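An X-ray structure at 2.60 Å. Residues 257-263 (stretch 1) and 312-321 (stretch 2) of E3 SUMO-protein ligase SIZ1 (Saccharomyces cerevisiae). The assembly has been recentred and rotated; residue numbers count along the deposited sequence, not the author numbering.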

# COMPACT_ATOMS: atom_id res chain seq x y z
N THR A 257 -15.23 -6.84 -15.95
CA THR A 257 -15.46 -5.91 -17.06
C THR A 257 -14.27 -5.97 -18.01
O THR A 257 -13.21 -6.49 -17.66
CB THR A 257 -15.57 -4.48 -16.54
OG1 THR A 257 -16.75 -4.36 -15.75
CG2 THR A 257 -15.61 -3.47 -17.70
N ARG A 258 -14.47 -5.44 -19.21
CA ARG A 258 -13.43 -5.38 -20.24
C ARG A 258 -12.17 -4.79 -19.60
O ARG A 258 -12.26 -3.79 -18.89
CB ARG A 258 -13.89 -4.46 -21.36
CG ARG A 258 -12.87 -4.12 -22.43
CD ARG A 258 -12.87 -5.17 -23.52
NE ARG A 258 -12.45 -4.64 -24.81
CZ ARG A 258 -12.69 -5.23 -25.97
NH1 ARG A 258 -13.34 -6.38 -26.02
NH2 ARG A 258 -12.26 -4.67 -27.09
N MET A 259 -11.01 -5.41 -19.82
CA MET A 259 -9.78 -4.87 -19.27
C MET A 259 -9.35 -3.69 -20.12
O MET A 259 -9.69 -3.59 -21.30
CB MET A 259 -8.65 -5.91 -19.26
CG MET A 259 -8.63 -6.85 -18.06
SD MET A 259 -7.35 -8.13 -18.27
CE MET A 259 -8.12 -9.30 -19.40
N LYS A 260 -8.58 -2.80 -19.50
CA LYS A 260 -8.07 -1.62 -20.18
C LYS A 260 -6.53 -1.60 -20.00
O LYS A 260 -5.81 -1.05 -20.82
CB LYS A 260 -8.74 -0.38 -19.57
CG LYS A 260 -8.65 0.88 -20.41
CD LYS A 260 -9.39 2.09 -19.78
CE LYS A 260 -10.91 1.88 -19.71
NZ LYS A 260 -11.55 1.69 -21.06
N TYR A 261 -6.05 -2.22 -18.93
CA TYR A 261 -4.60 -2.31 -18.68
C TYR A 261 -4.27 -3.74 -18.24
O TYR A 261 -4.12 -4.00 -17.05
CB TYR A 261 -4.19 -1.34 -17.57
CG TYR A 261 -4.60 0.08 -17.81
CD1 TYR A 261 -5.81 0.58 -17.31
CD2 TYR A 261 -3.80 0.93 -18.56
CE1 TYR A 261 -6.20 1.88 -17.55
CE2 TYR A 261 -4.17 2.25 -18.81
CZ TYR A 261 -5.37 2.72 -18.30
OH TYR A 261 -5.74 4.02 -18.55
N PRO A 262 -4.13 -4.66 -19.21
CA PRO A 262 -3.84 -6.07 -18.93
C PRO A 262 -2.51 -6.20 -18.24
O PRO A 262 -1.51 -5.67 -18.72
CB PRO A 262 -3.82 -6.71 -20.31
CG PRO A 262 -4.40 -5.68 -21.22
CD PRO A 262 -3.92 -4.40 -20.64
N SER A 263 -2.49 -6.91 -17.12
CA SER A 263 -1.24 -7.06 -16.42
C SER A 263 -1.14 -8.26 -15.50
O SER A 263 -2.08 -9.01 -15.30
CB SER A 263 -0.96 -5.77 -15.65
OG SER A 263 -2.13 -5.28 -15.03
N ILE A 312 -4.43 -7.60 -28.45
CA ILE A 312 -5.76 -8.13 -28.74
C ILE A 312 -6.83 -7.14 -28.27
O ILE A 312 -7.79 -6.86 -28.98
CB ILE A 312 -5.99 -9.49 -28.03
CG1 ILE A 312 -4.90 -10.48 -28.43
CG2 ILE A 312 -7.38 -10.04 -28.38
CD1 ILE A 312 -5.06 -11.84 -27.80
N LEU A 313 -6.64 -6.60 -27.08
CA LEU A 313 -7.59 -5.67 -26.48
C LEU A 313 -7.77 -4.38 -27.28
O LEU A 313 -8.88 -3.87 -27.41
CB LEU A 313 -7.12 -5.34 -25.06
CG LEU A 313 -8.11 -5.44 -23.90
CD1 LEU A 313 -8.98 -6.69 -23.99
CD2 LEU A 313 -7.31 -5.44 -22.62
N GLN A 314 -6.66 -3.88 -27.82
CA GLN A 314 -6.67 -2.65 -28.60
C GLN A 314 -7.02 -2.93 -30.05
O GLN A 314 -6.90 -2.05 -30.90
CB GLN A 314 -5.30 -1.98 -28.52
CG GLN A 314 -5.35 -0.48 -28.32
CD GLN A 314 -6.00 -0.09 -27.00
OE1 GLN A 314 -7.16 -0.43 -26.73
NE2 GLN A 314 -5.25 0.62 -26.16
N ASN A 315 -7.44 -4.16 -30.35
CA ASN A 315 -7.78 -4.55 -31.71
C ASN A 315 -8.92 -5.56 -31.74
O ASN A 315 -8.92 -6.48 -32.56
CB ASN A 315 -6.57 -5.15 -32.40
CG ASN A 315 -5.57 -4.11 -32.82
OD1 ASN A 315 -5.53 -3.73 -33.98
ND2 ASN A 315 -4.77 -3.63 -31.88
N CYS A 316 -9.89 -5.37 -30.85
CA CYS A 316 -11.02 -6.28 -30.77
C CYS A 316 -12.31 -5.50 -30.59
O CYS A 316 -12.29 -4.37 -30.11
CB CYS A 316 -10.81 -7.22 -29.59
SG CYS A 316 -12.02 -8.52 -29.47
N GLN A 317 -13.43 -6.09 -30.99
CA GLN A 317 -14.72 -5.42 -30.88
C GLN A 317 -15.08 -5.17 -29.42
O GLN A 317 -15.04 -6.08 -28.59
CB GLN A 317 -15.81 -6.24 -31.55
CG GLN A 317 -15.58 -6.44 -33.04
CD GLN A 317 -16.83 -6.91 -33.76
OE1 GLN A 317 -17.85 -6.22 -33.76
NE2 GLN A 317 -16.75 -8.08 -34.39
N LYS A 318 -15.44 -3.92 -29.14
CA LYS A 318 -15.81 -3.45 -27.81
C LYS A 318 -16.74 -4.37 -27.01
O LYS A 318 -16.90 -4.20 -25.80
CB LYS A 318 -16.44 -2.06 -27.94
CG LYS A 318 -16.79 -1.37 -26.62
CD LYS A 318 -17.48 -0.02 -26.86
CE LYS A 318 -16.60 0.95 -27.65
NZ LYS A 318 -17.20 2.32 -27.77
N ASN A 319 -17.33 -5.35 -27.69
CA ASN A 319 -18.26 -6.28 -27.03
C ASN A 319 -17.80 -7.74 -26.98
O ASN A 319 -18.53 -8.61 -26.51
CB ASN A 319 -19.61 -6.20 -27.73
CG ASN A 319 -19.51 -6.50 -29.20
OD1 ASN A 319 -18.67 -5.92 -29.90
ND2 ASN A 319 -20.35 -7.41 -29.68
N VAL A 320 -16.60 -8.02 -27.48
CA VAL A 320 -16.08 -9.39 -27.45
C VAL A 320 -15.61 -9.63 -26.02
O VAL A 320 -14.99 -8.75 -25.42
CB VAL A 320 -14.89 -9.56 -28.40
CG1 VAL A 320 -14.55 -11.02 -28.55
CG2 VAL A 320 -15.20 -8.92 -29.74
N GLU A 321 -15.90 -10.80 -25.46
CA GLU A 321 -15.48 -11.07 -24.09
C GLU A 321 -14.46 -12.18 -23.97
O GLU A 321 -13.87 -12.38 -22.91
CB GLU A 321 -16.69 -11.37 -23.21
CG GLU A 321 -17.57 -10.14 -22.94
CD GLU A 321 -18.72 -10.43 -21.98
OE1 GLU A 321 -19.47 -9.49 -21.64
OE2 GLU A 321 -18.87 -11.61 -21.58
O HOH W 1 -10.50 -3.13 -25.41

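One arginine supplies all the direct hydrogen bonds of this contact, and every acceptor is backbone. Arg258 starts sideways to stretch 2, but its chain (chi1 t, chi2 p, chi3 t) carries the guanidinium into the bend of the loop after the helix. There Arg258 NH2 donates to Cys316 O at 3.0 Å and Arg258 NH1 to Gln317 O at 3.1 Å, both bonds weak by angle; Val320 O lies 2.9 Å from Arg258 NH1, near the guanidinium plane. A flat, multi-donor group suits a loop that turns several carbonyls inward. The type I turn from Gln317 to Val320 shapes this site, and Gln317 O also accepts from Val320 N at 2.7 Å, so one carbonyl closes the turn and meets the arginine. Lys318 CA covers one guanidinium face and Leu313 CD1 the opposite one, while the CA-to-CB bond of Lys318 points away from stretch 1. Water 1 extends the reach: it accepts from Arg258 NE at 2.5 Å and donates to Leu313 O at 2.7 Å, engaging a carbonyl at the helix end.

Leu313 also serves the apolar half. With its CA-to-CB bond toward stretch 1, Leu313 places Leu313 CD2 3.2 Å from Pro262 CG and 3.6 Å from Met259 CB. The rule is compact: a branched leucine lets one methyl cover the arginine while the other packs against buried apolar neighbours.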